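Local coordinates for protein fusolin (Unidentified entomopoxvirus, PDB 4YN2) that forms the crystalline spindles of an entomopoxvirus that enhance virulence, and is probably a chitin-active lytic polysaccharide monooxygenase, at residues A[43-48]-A[96-100]; A[176-182]-A[191-195]; A[199-204]-A[228-232]. One frame throughout, in Å; residues are numbered along the deposited sequence.

Contact 1. Residues A[43-48]-A[96-100]; sequences KVLDET and AHSWS
The firmest tie between helical residues 43-48 and the irregular loop 96-100 is the hydrogen bond from Lys-43 NZ to the carbonyl His-97 O, 3.0 Å long. Lys-43, t at all four chi angles, spans this gap, and its ammonium group also makes a salt bridge to Asp-105, so it meets both a loop carbonyl and a carboxylate. One helical turn on, Glu-47, with chi1 near 89°, sets OE1 2.9 Å from Trp-99 NE1; the N-H...O angle of 126° marks this bond as weak. Chi1 near 80° and chi2 near -75° turn the Trp-99 indole so that its edge meets Glu-47 OE1 and one face meets Val-44: Val-44 CG1 is 4.0 Å from the centroid of the five-membered ring and 7° off the normal, a CH-pi contact, and Val-44 CG2 is 3.7 Å from Trp-99 CG. Thr-48 OG1 approaches Trp-99 CZ2 at 3.7 Å. The backbones stay apart, the nearest CA atoms, of Val-44 and Trp-99, being 7.4 Å from each other. This is side-chain docking of a loop on the last turns of helix 31-48, burying 240 Å² at the surface. Helix 51-63 adjoins both partners, with Ala-57 against Val-44 and Asp-53 against Thr-48 and Trp-99.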
ATOM      1  N   LYS A  43      -1.235  11.099  19.611  1.00 12.87           N
ATOM      2  CA  LYS A  43      -1.276   9.974  20.556  1.00 13.06           C
ATOM      3  C   LYS A  43      -0.260  10.185  21.684  1.00 18.49           C
ATOM      4  O   LYS A  43      -0.603  10.057  22.866  1.00 17.82           O
ATOM      5  CB  LYS A  43      -0.995   8.655  19.814  1.00 15.03           C
ATOM      6  CG  LYS A  43      -0.938   7.406  20.660  1.00 22.59           C
ATOM      7  CD  LYS A  43      -0.805   6.187  19.755  1.00 25.01           C
ATOM      8  CE  LYS A  43      -0.487   4.938  20.521  1.00 27.05           C
ATOM      9  NZ  LYS A  43      -0.223   3.799  19.612  1.00 31.38           N
ATOM     10  N   VAL A  44       0.982  10.531  21.309  1.00 14.95           N
ATOM     11  CA  VAL A  44       2.068  10.740  22.263  1.00 15.27           C
ATOM     12  C   VAL A  44       1.874  12.066  23.031  1.00 20.37           C
ATOM     13  O   VAL A  44       2.120  12.093  24.235  1.00 19.43           O
ATOM     14  CB  VAL A  44       3.441  10.652  21.562  1.00 19.09           C
ATOM     15  CG1 VAL A  44       4.575  11.072  22.497  1.00 19.08           C
ATOM     16  CG2 VAL A  44       3.670   9.231  21.048  1.00 18.76           C
ATOM     17  N   LEU A  45       1.408  13.128  22.366  1.00 18.31           N
ATOM     18  CA  LEU A  45       1.134  14.412  23.026  1.00 19.13           C
ATOM     19  C   LEU A  45       0.086  14.235  24.140  1.00 25.58           C
ATOM     20  O   LEU A  45       0.253  14.775  25.227  1.00 24.79           O
ATOM     21  CB  LEU A  45       0.637  15.447  21.999  1.00 19.12           C
ATOM     22  CG  LEU A  45       0.395  16.879  22.507  1.00 23.86           C
ATOM     23  CD1 LEU A  45       1.698  17.592  22.788  1.00 24.52           C
ATOM     24  CD2 LEU A  45      -0.401  17.679  21.497  1.00 25.10           C
ATOM     25  N   ASP A  46      -0.968  13.454  23.876  1.00 24.48           N
ATOM     26  CA  ASP A  46      -2.039  13.202  24.845  1.00 24.84           C
ATOM     27  C   ASP A  46      -1.623  12.302  26.014  1.00 33.53           C
ATOM     28  O   ASP A  46      -2.237  12.409  27.072  1.00 33.79           O
ATOM     29  CB  ASP A  46      -3.255  12.564  24.148  1.00 25.51           C
ATOM     30  CG  ASP A  46      -4.000  13.500  23.228  1.00 30.74           C
ATOM     31  OD1 ASP A  46      -3.687  14.710  23.230  1.00 30.78           O
ATOM     32  OD2 ASP A  46      -4.917  13.031  22.520  1.00 36.94           O
ATOM     33  N   GLU A  47      -0.635  11.407  25.844  1.00 33.47           N
ATOM     34  CA  GLU A  47      -0.229  10.496  26.921  1.00 35.17           C
ATOM     35  C   GLU A  47       0.868  11.100  27.815  1.00 41.98           C
ATOM     36  O   GLU A  47       0.816  10.901  29.029  1.00 42.04           O
ATOM     37  CB  GLU A  47       0.210   9.126  26.350  1.00 36.89           C
ATOM     38  CG  GLU A  47       1.673   8.966  25.974  1.00 51.34           C
ATOM     39  CD  GLU A  47       1.997   7.669  25.258  1.00 77.71           C
ATOM     40  OE1 GLU A  47       2.914   6.953  25.722  1.00 75.59           O
ATOM     41  OE2 GLU A  47       1.334   7.363  24.240  1.00 73.03           O
ATOM     42  N   THR A  48       1.853  11.815  27.230  1.00 39.90           N
ATOM     43  CA  THR A  48       2.984  12.391  27.975  1.00 40.24           C
ATOM     44  C   THR A  48       2.850  13.908  28.245  1.00 44.16           C
ATOM     45  O   THR A  48       3.471  14.400  29.189  1.00 44.39           O
ATOM     46  CB  THR A  48       4.290  12.123  27.202  1.00 51.71           C
ATOM     47  OG1 THR A  48       4.319  10.757  26.775  1.00 51.41           O
ATOM     48  CG2 THR A  48       5.533  12.406  28.036  1.00 53.12           C
ATOM     49  N   ALA A  96       4.736  -2.469  15.699  1.00  8.34           N
ATOM     50  CA  ALA A  96       5.288  -1.421  16.559  1.00  7.67           C
ATOM     51  C   ALA A  96       4.253  -0.329  16.820  1.00 11.19           C
ATOM     52  O   ALA A  96       3.888   0.410  15.911  1.00  9.37           O
ATOM     53  CB  ALA A  96       6.526  -0.831  15.915  1.00  8.09           C
ATOM     54  N   HIS A  97       3.766  -0.237  18.051  1.00 10.86           N
ATOM     55  CA  HIS A  97       2.734   0.739  18.394  1.00 11.64           C
ATOM     56  C   HIS A  97       2.964   1.427  19.767  1.00 15.79           C
ATOM     57  O   HIS A  97       2.005   1.954  20.321  1.00 14.90           O
ATOM     58  CB  HIS A  97       1.367   0.044  18.372  1.00 12.88           C
ATOM     59  CG  HIS A  97       1.182  -0.959  19.463  1.00 16.44           C
ATOM     60  ND1 HIS A  97       1.686  -2.242  19.359  1.00 18.56           N
ATOM     61  CD2 HIS A  97       0.564  -0.831  20.659  1.00 17.32           C
ATOM     62  CE1 HIS A  97       1.380  -2.841  20.499  1.00 17.10           C
ATOM     63  NE2 HIS A  97       0.698  -2.029  21.304  1.00 17.25           N
ATOM     64  N   SER A  98       4.199   1.438  20.302  1.00 13.82           N
ATOM     65  CA  SER A  98       4.508   2.057  21.607  1.00 15.26           C
ATOM     66  C   SER A  98       5.791   2.858  21.467  1.00 20.40           C
ATOM     67  O   SER A  98       6.843   2.267  21.247  1.00 19.08           O
ATOM     68  CB  SER A  98       4.641   0.987  22.687  1.00 20.11           C
ATOM     69  OG  SER A  98       3.425   0.276  22.861  1.00 32.82           O
ATOM     70  N   TRP A  99       5.698   4.197  21.545  1.00 20.09           N
ATOM     71  CA  TRP A  99       6.814   5.110  21.256  1.00 22.55           C
ATOM     72  C   TRP A  99       8.065   4.908  22.140  1.00 27.44           C
ATOM     73  O   TRP A  99       9.170   5.090  21.634  1.00 27.72           O
ATOM     74  CB  TRP A  99       6.362   6.588  21.315  1.00 22.65           C
ATOM     75  CG  TRP A  99       6.257   7.168  22.693  1.00 24.89           C
ATOM     76  CD1 TRP A  99       5.285   6.929  23.619  1.00 28.22           C
ATOM     77  CD2 TRP A  99       7.199   8.045  23.316  1.00 25.22           C
ATOM     78  NE1 TRP A  99       5.556   7.619  24.780  1.00 28.09           N
ATOM     79  CE2 TRP A  99       6.729   8.309  24.621  1.00 29.71           C
ATOM     80  CE3 TRP A  99       8.394   8.646  22.893  1.00 26.85           C
ATOM     81  CZ2 TRP A  99       7.409   9.155  25.503  1.00 29.37           C
ATOM     82  CZ3 TRP A  99       9.067   9.480  23.771  1.00 28.73           C
ATOM     83  CH2 TRP A  99       8.571   9.733  25.055  1.00 29.40           C
ATOM     84  N   SER A 100       7.910   4.505  23.410  1.00 24.35           N
ATOM     85  CA  SER A 100       9.038   4.338  24.340  1.00 24.72           C
ATOM     86  C   SER A 100       9.545   2.874  24.432  1.00 29.32           C
ATOM     87  O   SER A 100      10.287   2.551  25.358  1.00 30.73           O
ATOM     88  CB  SER A 100       8.632   4.840  25.726  1.00 28.67           C
ATOM     89  OG  SER A 100       7.387   4.295  26.132  1.00 40.02           O
TER

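Contact 2. Residues A[176-182]-A[191-195]; sequences VPLDPRL and LVYRF
Val-176 opens the contact in extended conformation, its CG1 3.5 Å from Phe-195 CD1 and its CG2 over that ring's face. Pro-177 O receives a CA-H...O contact from Tyr-193 CA at 3.6 Å. Leu-178 and Tyr-193 form an antiparallel non-hydrogen-bonded pair; Leu-178 (t, p) sets CD1 3.9 Å from the Tyr-193 ring centroid, 14° off the normal, a CH-pi contact. Asp-179 and Val-192 form the hydrogen-bonded pair: Asp-179 N to Val-192 O, 2.7 Å, and Val-192 N to Asp-179 O, 2.9 Å. Pro-180 O accepts from Arg-194 NH2 (2.7 Å) and NE (3.2 Å), at the guanidinium edge, which Arg-194 brings there with chi1 near -96°, between wells. Arg-181 CG meets Val-192 CG1 at 3.6 Å. Leu-182 CD2, 3.7 Å from Arg-194 CZ, and Asp-179 CB sandwich the guanidinium. The short strand axes run 114° apart in N-to-C direction, 4.5 Å at closest, so this beta hairpin's strands cross obliquely. Strand 178-180 edges a four-stranded antiparallel sheet; strand 129-138, beyond 191-200, supplies Glu-133 for a salt bridge to Arg-194.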
ATOM      1  N   VAL A 176      15.181 -15.100  -2.926  1.00 10.65           N
ATOM      2  CA  VAL A 176      15.235 -14.185  -4.056  1.00 11.02           C
ATOM      3  C   VAL A 176      16.691 -13.834  -4.388  1.00 14.49           C
ATOM      4  O   VAL A 176      17.485 -13.619  -3.477  1.00 12.48           O
ATOM      5  CB  VAL A 176      14.405 -12.930  -3.640  1.00 15.42           C
ATOM      6  CG1 VAL A 176      14.659 -11.729  -4.532  1.00 16.20           C
ATOM      7  CG2 VAL A 176      12.913 -13.261  -3.577  1.00 15.47           C
ATOM      8  N   PRO A 177      17.036 -13.669  -5.675  1.00 13.43           N
ATOM      9  CA  PRO A 177      18.415 -13.286  -6.009  1.00 13.09           C
ATOM     10  C   PRO A 177      18.718 -11.814  -5.751  1.00 15.32           C
ATOM     11  O   PRO A 177      17.861 -10.944  -5.945  1.00 13.80           O
ATOM     12  CB  PRO A 177      18.491 -13.580  -7.500  1.00 15.46           C
ATOM     13  CG  PRO A 177      17.134 -13.328  -7.984  1.00 19.87           C
ATOM     14  CD  PRO A 177      16.238 -13.873  -6.900  1.00 15.47           C
ATOM     15  N   LEU A 178      19.951 -11.545  -5.321  1.00 12.08           N
ATOM     16  CA  LEU A 178      20.471 -10.197  -5.147  1.00 11.58           C
ATOM     17  C   LEU A 178      21.009  -9.798  -6.516  1.00 17.11           C
ATOM     18  O   LEU A 178      21.927 -10.445  -7.008  1.00 16.13           O
ATOM     19  CB  LEU A 178      21.555 -10.192  -4.061  1.00 11.15           C
ATOM     20  CG  LEU A 178      22.198  -8.867  -3.736  1.00 14.62           C
ATOM     21  CD1 LEU A 178      21.198  -7.909  -3.088  1.00 13.88           C
ATOM     22  CD2 LEU A 178      23.402  -9.081  -2.825  1.00 17.33           C
ATOM     23  N   ASP A 179      20.376  -8.824  -7.179  1.00 14.20           N
ATOM     24  CA  ASP A 179      20.706  -8.454  -8.557  1.00 13.40           C
ATOM     25  C   ASP A 179      21.007  -6.976  -8.738  1.00 17.67           C
ATOM     26  O   ASP A 179      20.605  -6.159  -7.906  1.00 16.16           O
ATOM     27  CB  ASP A 179      19.506  -8.783  -9.467  1.00 14.98           C
ATOM     28  CG  ASP A 179      19.247 -10.245  -9.778  1.00 28.99           C
ATOM     29  OD1 ASP A 179      20.235 -10.993 -10.006  1.00 32.16           O
ATOM     30  OD2 ASP A 179      18.064 -10.604  -9.978  1.00 30.76           O
ATOM     31  N   PRO A 180      21.618  -6.591  -9.887  1.00 16.27           N
ATOM     32  CA  PRO A 180      21.802  -5.161 -10.164  1.00 16.22           C
ATOM     33  C   PRO A 180      20.462  -4.453 -10.347  1.00 17.78           C
ATOM     34  O   PRO A 180      19.500  -5.063 -10.829  1.00 16.05           O
ATOM     35  CB  PRO A 180      22.593  -5.151 -11.485  1.00 18.19           C
ATOM     36  CG  PRO A 180      23.144  -6.514 -11.629  1.00 22.86           C
ATOM     37  CD  PRO A 180      22.143  -7.409 -10.998  1.00 18.52           C
ATOM     38  N   ARG A 181      20.407  -3.171 -10.009  1.00 14.55           N
ATOM     39  CA  ARG A 181      19.197  -2.374 -10.217  1.00 15.42           C
ATOM     40  C   ARG A 181      18.945  -2.182 -11.682  1.00 20.44           C
ATOM     41  O   ARG A 181      19.896  -2.045 -12.451  1.00 21.05           O
ATOM     42  CB  ARG A 181      19.321  -0.968  -9.597  1.00 17.56           C
ATOM     43  CG  ARG A 181      19.258  -0.910  -8.090  1.00 28.13           C
ATOM     44  CD  ARG A 181      19.374   0.523  -7.601  1.00 37.90           C
ATOM     45  NE  ARG A 181      20.705   1.084  -7.842  1.00 45.47           N
ATOM     46  CZ  ARG A 181      21.073   2.332  -7.559  1.00 61.00           C
ATOM     47  NH1 ARG A 181      20.214   3.175  -6.996  1.00 45.18           N
ATOM     48  NH2 ARG A 181      22.313   2.740  -7.811  1.00 54.63           N
ATOM     49  N   LEU A 182      17.687  -2.093 -12.070  1.00 16.39           N
ATOM     50  CA  LEU A 182      17.342  -1.771 -13.445  1.00 16.16           C
ATOM     51  C   LEU A 182      17.378  -0.249 -13.619  1.00 19.06           C
ATOM     52  O   LEU A 182      17.341   0.475 -12.617  1.00 16.40           O
ATOM     53  CB  LEU A 182      15.952  -2.305 -13.784  1.00 16.55           C
ATOM     54  CG  LEU A 182      15.755  -3.802 -13.647  1.00 21.76           C
ATOM     55  CD1 LEU A 182      14.331  -4.162 -13.959  1.00 22.18           C
ATOM     56  CD2 LEU A 182      16.702  -4.563 -14.561  1.00 25.12           C
ATOM     57  N   LEU A 191      22.637  -2.832  -4.851  1.00 15.71           N
ATOM     58  CA  LEU A 191      22.076  -4.110  -5.321  1.00 14.42           C
ATOM     59  C   LEU A 191      20.681  -4.241  -4.755  1.00 14.65           C
ATOM     60  O   LEU A 191      20.399  -3.634  -3.723  1.00 13.68           O
ATOM     61  CB  LEU A 191      22.935  -5.297  -4.873  1.00 14.46           C
ATOM     62  CG  LEU A 191      24.315  -5.414  -5.496  1.00 19.28           C
ATOM     63  CD1 LEU A 191      25.156  -6.430  -4.736  1.00 19.34           C
ATOM     64  CD2 LEU A 191      24.235  -5.814  -6.961  1.00 21.22           C
ATOM     65  N   VAL A 192      19.816  -5.029  -5.402  1.00  9.97           N
ATOM     66  CA  VAL A 192      18.425  -5.175  -4.965  1.00  9.04           C
ATOM     67  C   VAL A 192      17.958  -6.610  -5.018  1.00 11.54           C
ATOM     68  O   VAL A 192      18.465  -7.422  -5.795  1.00  9.80           O
ATOM     69  CB  VAL A 192      17.466  -4.297  -5.818  1.00 11.96           C
ATOM     70  CG1 VAL A 192      17.617  -2.822  -5.474  1.00 11.78           C
ATOM     71  CG2 VAL A 192      17.677  -4.519  -7.308  1.00 11.68           C
ATOM     72  N   TYR A 193      16.929  -6.897  -4.234  1.00  7.34           N
ATOM     73  CA  TYR A 193      16.258  -8.187  -4.285  1.00  7.18           C
ATOM     74  C   TYR A 193      15.094  -7.990  -5.217  1.00 12.46           C
ATOM     75  O   TYR A 193      14.161  -7.269  -4.872  1.00 13.20           O
ATOM     76  CB  TYR A 193      15.839  -8.656  -2.905  1.00  7.84           C
ATOM     77  CG  TYR A 193      17.013  -9.042  -2.046  1.00  8.60           C
ATOM     78  CD1 TYR A 193      17.630 -10.279  -2.193  1.00  9.96           C
ATOM     79  CD2 TYR A 193      17.510  -8.175  -1.082  1.00  9.17           C
ATOM     80  CE1 TYR A 193      18.707 -10.646  -1.392  1.00  9.85           C
ATOM     81  CE2 TYR A 193      18.577  -8.536  -0.267  1.00  9.50           C
ATOM     82  CZ  TYR A 193      19.163  -9.781  -0.413  1.00 16.89           C
ATOM     83  OH  TYR A 193      20.252 -10.104   0.355  1.00 17.66           O
ATOM     84  N   ARG A 194      15.211  -8.514  -6.441  1.00  9.42           N
ATOM     85  CA  ARG A 194      14.220  -8.374  -7.508  1.00  9.60           C
ATOM     86  C   ARG A 194      13.567  -9.709  -7.741  1.00 13.39           C
ATOM     87  O   ARG A 194      14.277 -10.698  -7.923  1.00 12.51           O
ATOM     88  CB  ARG A 194      14.892  -7.887  -8.808  1.00 12.59           C
ATOM     89  CG  ARG A 194      14.826  -6.404  -9.039  1.00 24.81           C
ATOM     90  CD  ARG A 194      15.124  -6.039 -10.484  1.00 27.18           C
ATOM     91  NE  ARG A 194      16.519  -6.235 -10.906  1.00 19.05           N
ATOM     92  CZ  ARG A 194      16.949  -7.036 -11.887  1.00 31.72           C
ATOM     93  NH1 ARG A 194      16.102  -7.819 -12.546  1.00 20.11           N
ATOM     94  NH2 ARG A 194      18.237  -7.078 -12.197  1.00 19.57           N
ATOM     95  N   PHE A 195      12.235  -9.766  -7.750  1.00  9.33           N
ATOM     96  CA  PHE A 195      11.573 -11.055  -7.895  1.00  8.50           C
ATOM     97  C   PHE A 195      10.226 -10.925  -8.577  1.00 10.44           C
ATOM     98  O   PHE A 195       9.452 -10.015  -8.278  1.00  8.08           O
ATOM     99  CB  PHE A 195      11.442 -11.767  -6.531  1.00  9.92           C
ATOM    100  CG  PHE A 195      10.876 -10.958  -5.382  1.00 11.45           C
ATOM    101  CD1 PHE A 195      11.611  -9.935  -4.803  1.00 13.83           C
ATOM    102  CD2 PHE A 195       9.682 -11.320  -4.781  1.00 13.39           C
ATOM    103  CE1 PHE A 195      11.108  -9.217  -3.725  1.00 14.98           C
ATOM    104  CE2 PHE A 195       9.187 -10.606  -3.693  1.00 15.77           C
ATOM    105  CZ  PHE A 195       9.895  -9.553  -3.178  1.00 13.77           C
TER

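Contact 3. Residues A[199-204]-A[228-232]; sequences IPIRQS and INFDY
Apolar packing dominates where residues 199-204, leaving their strand, cross residues 228-232 with end-to-end directions 77° apart. Ile-199 CG2 lies 3.8 Å from Ile-228 CD1 and 3.9 Å from Phe-230 CZ, at the ring edge. Ile-201 CD1 is 3.7 Å from Phe-230 CE1, and Ile-201 CG2 is 3.7 Å from Tyr-232 CZ. Phe-230 (chi1 m, chi2 near -90°) turns a face to Ile-201, whose CA is 4.1 Å from the ring centroid and 16° off the normal, a CH-pi contact. A backbone oxygen adjoins both aromatics, Arg-202 O being 3.2 Å from Phe-230 CD2 and 3.6 Å from Tyr-232 CE1.

No direct hydrogen bond joins the segments. A water instead lies between them, 2.7 Å from Gln-203 O and 2.7 Å from Phe-230 O. Asn-229 OD1 accepts from Phe-230 N at 2.8 Å within its own segment, while Arg-202 NH2 bonds to Thr-152 O.

The nearest CA atoms, of Ser-204 and Asn-229, are 6.2 Å apart, and 395 Å² is buried. Strands 191-200 and 220-231 belong to different sheets, so the contact joins two sheets of a beta-sandwich, as in lytic polysaccharide monooxygenases. Its chemistry implies cohesion by side-chain packing around Phe-230, with one water between peptide oxygens beside it.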
ATOM      1  N   ILE A 199       0.776 -11.373  -9.276  1.00 11.93           N
ATOM      2  CA  ILE A 199      -0.137 -10.608  -8.442  1.00 10.23           C
ATOM      3  C   ILE A 199      -1.578 -10.867  -8.899  1.00 13.92           C
ATOM      4  O   ILE A 199      -1.903 -10.503 -10.025  1.00 11.53           O
ATOM      5  CB  ILE A 199       0.205  -9.097  -8.506  1.00 12.55           C
ATOM      6  CG1 ILE A 199       1.698  -8.801  -8.189  1.00 12.41           C
ATOM      7  CG2 ILE A 199      -0.704  -8.297  -7.590  1.00 12.41           C
ATOM      8  CD1 ILE A 199       2.176  -9.188  -6.860  1.00 18.85           C
ATOM      9  N   PRO A 200      -2.475 -11.408  -8.042  1.00 11.51           N
ATOM     10  CA  PRO A 200      -3.881 -11.557  -8.456  1.00 12.12           C
ATOM     11  C   PRO A 200      -4.512 -10.197  -8.720  1.00 17.77           C
ATOM     12  O   PRO A 200      -4.281  -9.258  -7.950  1.00 16.36           O
ATOM     13  CB  PRO A 200      -4.539 -12.247  -7.251  1.00 13.80           C
ATOM     14  CG  PRO A 200      -3.415 -12.828  -6.465  1.00 17.50           C
ATOM     15  CD  PRO A 200      -2.283 -11.877  -6.656  1.00 12.83           C
ATOM     16  N   ILE A 201      -5.274 -10.076  -9.818  1.00 15.56           N
ATOM     17  CA  ILE A 201      -5.900  -8.808 -10.165  1.00 16.89           C
ATOM     18  C   ILE A 201      -7.095  -8.568  -9.252  1.00 20.85           C
ATOM     19  O   ILE A 201      -7.702  -9.500  -8.735  1.00 19.83           O
ATOM     20  CB  ILE A 201      -6.313  -8.736 -11.667  1.00 20.92           C
ATOM     21  CG1 ILE A 201      -5.167  -9.133 -12.607  1.00 21.64           C
ATOM     22  CG2 ILE A 201      -6.808  -7.347 -12.046  1.00 24.31           C
ATOM     23  CD1 ILE A 201      -3.861  -8.569 -12.329  1.00 36.31           C
ATOM     24  N   ARG A 202      -7.371  -7.296  -9.022  1.00 19.07           N
ATOM     25  CA  ARG A 202      -8.483  -6.786  -8.235  1.00 19.04           C
ATOM     26  C   ARG A 202      -9.132  -5.663  -9.005  1.00 22.85           C
ATOM     27  O   ARG A 202      -8.467  -5.004  -9.798  1.00 20.74           O
ATOM     28  CB  ARG A 202      -7.977  -6.258  -6.882  1.00 19.59           C
ATOM     29  CG  ARG A 202      -7.201  -7.266  -6.031  1.00 24.95           C
ATOM     30  CD  ARG A 202      -8.148  -8.242  -5.413  1.00 27.74           C
ATOM     31  NE  ARG A 202      -7.527  -9.097  -4.399  1.00 14.61           N
ATOM     32  CZ  ARG A 202      -7.259 -10.392  -4.521  1.00 17.02           C
ATOM     33  NH1 ARG A 202      -7.466 -11.020  -5.671  1.00 15.90           N
ATOM     34  NH2 ARG A 202      -6.761 -11.069  -3.494  1.00 13.59           N
ATOM     35  N   GLN A 203     -10.404  -5.405  -8.751  1.00 21.72           N
ATOM     36  CA  GLN A 203     -11.105  -4.279  -9.376  1.00 22.44           C
ATOM     37  C   GLN A 203     -11.046  -3.064  -8.425  1.00 25.68           C
ATOM     38  O   GLN A 203     -11.397  -1.960  -8.826  1.00 26.98           O
ATOM     39  CB  GLN A 203     -12.560  -4.632  -9.774  1.00 24.79           C
ATOM     40  CG  GLN A 203     -13.468  -5.164  -8.658  1.00 40.80           C
ATOM     41  CD  GLN A 203     -13.325  -6.649  -8.388  1.00 66.74           C
ATOM     42  OE1 GLN A 203     -13.260  -7.472  -9.309  1.00 64.48           O
ATOM     43  NE2 GLN A 203     -13.263  -7.030  -7.117  1.00 59.87           N
ATOM     44  N   SER A 204     -10.581  -3.264  -7.180  1.00 19.34           N
ATOM     45  CA  SER A 204     -10.440  -2.201  -6.190  1.00 17.82           C
ATOM     46  C   SER A 204      -9.036  -2.223  -5.608  1.00 16.89           C
ATOM     47  O   SER A 204      -8.255  -3.152  -5.833  1.00 15.64           O
ATOM     48  CB  SER A 204     -11.493  -2.350  -5.093  1.00 19.88           C
ATOM     49  OG  SER A 204     -11.620  -3.703  -4.691  1.00 33.87           O
ATOM     50  N   ILE A 228      -1.593  -0.980  -3.791  1.00  6.15           N
ATOM     51  CA  ILE A 228      -1.683  -1.181  -5.238  1.00  6.28           C
ATOM     52  C   ILE A 228      -3.124  -1.099  -5.729  1.00 10.49           C
ATOM     53  O   ILE A 228      -4.073  -1.347  -4.981  1.00  9.96           O
ATOM     54  CB  ILE A 228      -1.038  -2.525  -5.677  1.00  8.51           C
ATOM     55  CG1 ILE A 228      -1.779  -3.759  -5.092  1.00  8.84           C
ATOM     56  CG2 ILE A 228       0.441  -2.548  -5.322  1.00  9.43           C
ATOM     57  CD1 ILE A 228      -1.464  -5.068  -5.787  1.00 16.92           C
ATOM     58  N   ASN A 229      -3.272  -0.729  -6.997  1.00  8.26           N
ATOM     59  CA  ASN A 229      -4.555  -0.718  -7.681  1.00  9.24           C
ATOM     60  C   ASN A 229      -4.308  -1.118  -9.128  1.00 15.12           C
ATOM     61  O   ASN A 229      -3.162  -1.139  -9.576  1.00 14.51           O
ATOM     62  CB  ASN A 229      -5.281   0.631  -7.572  1.00 11.13           C
ATOM     63  CG  ASN A 229      -6.788   0.532  -7.676  1.00 25.02           C
ATOM     64  OD1 ASN A 229      -7.355  -0.507  -8.040  1.00 17.87           O
ATOM     65  ND2 ASN A 229      -7.474   1.626  -7.398  1.00 22.29           N
ATOM     66  N   PHE A 230      -5.367  -1.489  -9.828  1.00 13.22           N
ATOM     67  CA  PHE A 230      -5.299  -1.972 -11.195  1.00 14.05           C
ATOM     68  C   PHE A 230      -6.083  -1.066 -12.133  1.00 19.04           C
ATOM     69  O   PHE A 230      -7.218  -0.702 -11.830  1.00 17.82           O
ATOM     70  CB  PHE A 230      -5.853  -3.388 -11.235  1.00 16.76           C
ATOM     71  CG  PHE A 230      -5.107  -4.321 -10.312  1.00 19.41           C
ATOM     72  CD1 PHE A 230      -3.997  -5.022 -10.759  1.00 23.56           C
ATOM     73  CD2 PHE A 230      -5.423  -4.384  -8.963  1.00 23.15           C
ATOM     74  CE1 PHE A 230      -3.286  -5.856  -9.896  1.00 25.02           C
ATOM     75  CE2 PHE A 230      -4.691  -5.199  -8.096  1.00 26.67           C
ATOM     76  CZ  PHE A 230      -3.640  -5.935  -8.573  1.00 24.62           C
ATOM     77  N   ASP A 231      -5.463  -0.686 -13.253  1.00 17.37           N
ATOM     78  CA  ASP A 231      -6.079   0.159 -14.271  1.00 18.14           C
ATOM     79  C   ASP A 231      -6.597  -0.735 -15.391  1.00 21.16           C
ATOM     80  O   ASP A 231      -5.804  -1.293 -16.151  1.00 18.98           O
ATOM     81  CB  ASP A 231      -5.063   1.185 -14.821  1.00 20.29           C
ATOM     82  CG  ASP A 231      -5.659   2.505 -15.275  1.00 33.91           C
ATOM     83  OD1 ASP A 231      -6.877   2.546 -15.537  1.00 35.29           O
ATOM     84  OD2 ASP A 231      -4.891   3.476 -15.446  1.00 41.41           O
ATOM     85  N   TYR A 232      -7.906  -0.939 -15.434  1.00 18.63           N
ATOM     86  CA  TYR A 232      -8.532  -1.741 -16.486  1.00 18.53           C
ATOM     87  C   TYR A 232      -8.596  -0.954 -17.786  1.00 21.02           C
ATOM     88  O   TYR A 232      -8.618   0.270 -17.770  1.00 20.05           O
ATOM     89  CB  TYR A 232      -9.941  -2.188 -16.077  1.00 19.27           C
ATOM     90  CG  TYR A 232      -9.915  -3.456 -15.267  1.00 20.85           C
ATOM     91  CD1 TYR A 232      -9.517  -3.446 -13.936  1.00 23.22           C
ATOM     92  CD2 TYR A 232     -10.172  -4.684 -15.858  1.00 21.52           C
ATOM     93  CE1 TYR A 232      -9.430  -4.624 -13.200  1.00 23.25           C
ATOM     94  CE2 TYR A 232     -10.084  -5.866 -15.136  1.00 22.28           C
ATOM     95  CZ  TYR A 232      -9.696  -5.834 -13.809  1.00 29.16           C
ATOM     96  OH  TYR A 232      -9.664  -6.992 -13.068  1.00 31.92           O
TER
HETATM   97  O   HOH W   1      -9.444  -0.661 -10.237  1.00 54.65           O

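Overall arrangement
Contacts 2 and 3 share strand 191-200 but use it differently. Its beginning pairs within one sheet in contact 2, through backbone hydrogen bonds and an arginine held by a carbonyl; its end faces the other sheet in contact 3, where apolar packing and one water replace direct bonds. Their centres lie about 24 Å apart. The centre of contact 3, about 12 Å from the centre of the chain, is the most central; that of contact 2 lies about 21 Å out, yet this contact is also partly buried, and buries the largest area at 747 Å². Contact 1, centred about 24 Å out, is a surface contact joining helix to loop by polar side-chain bonds and a valine packed on an indole face.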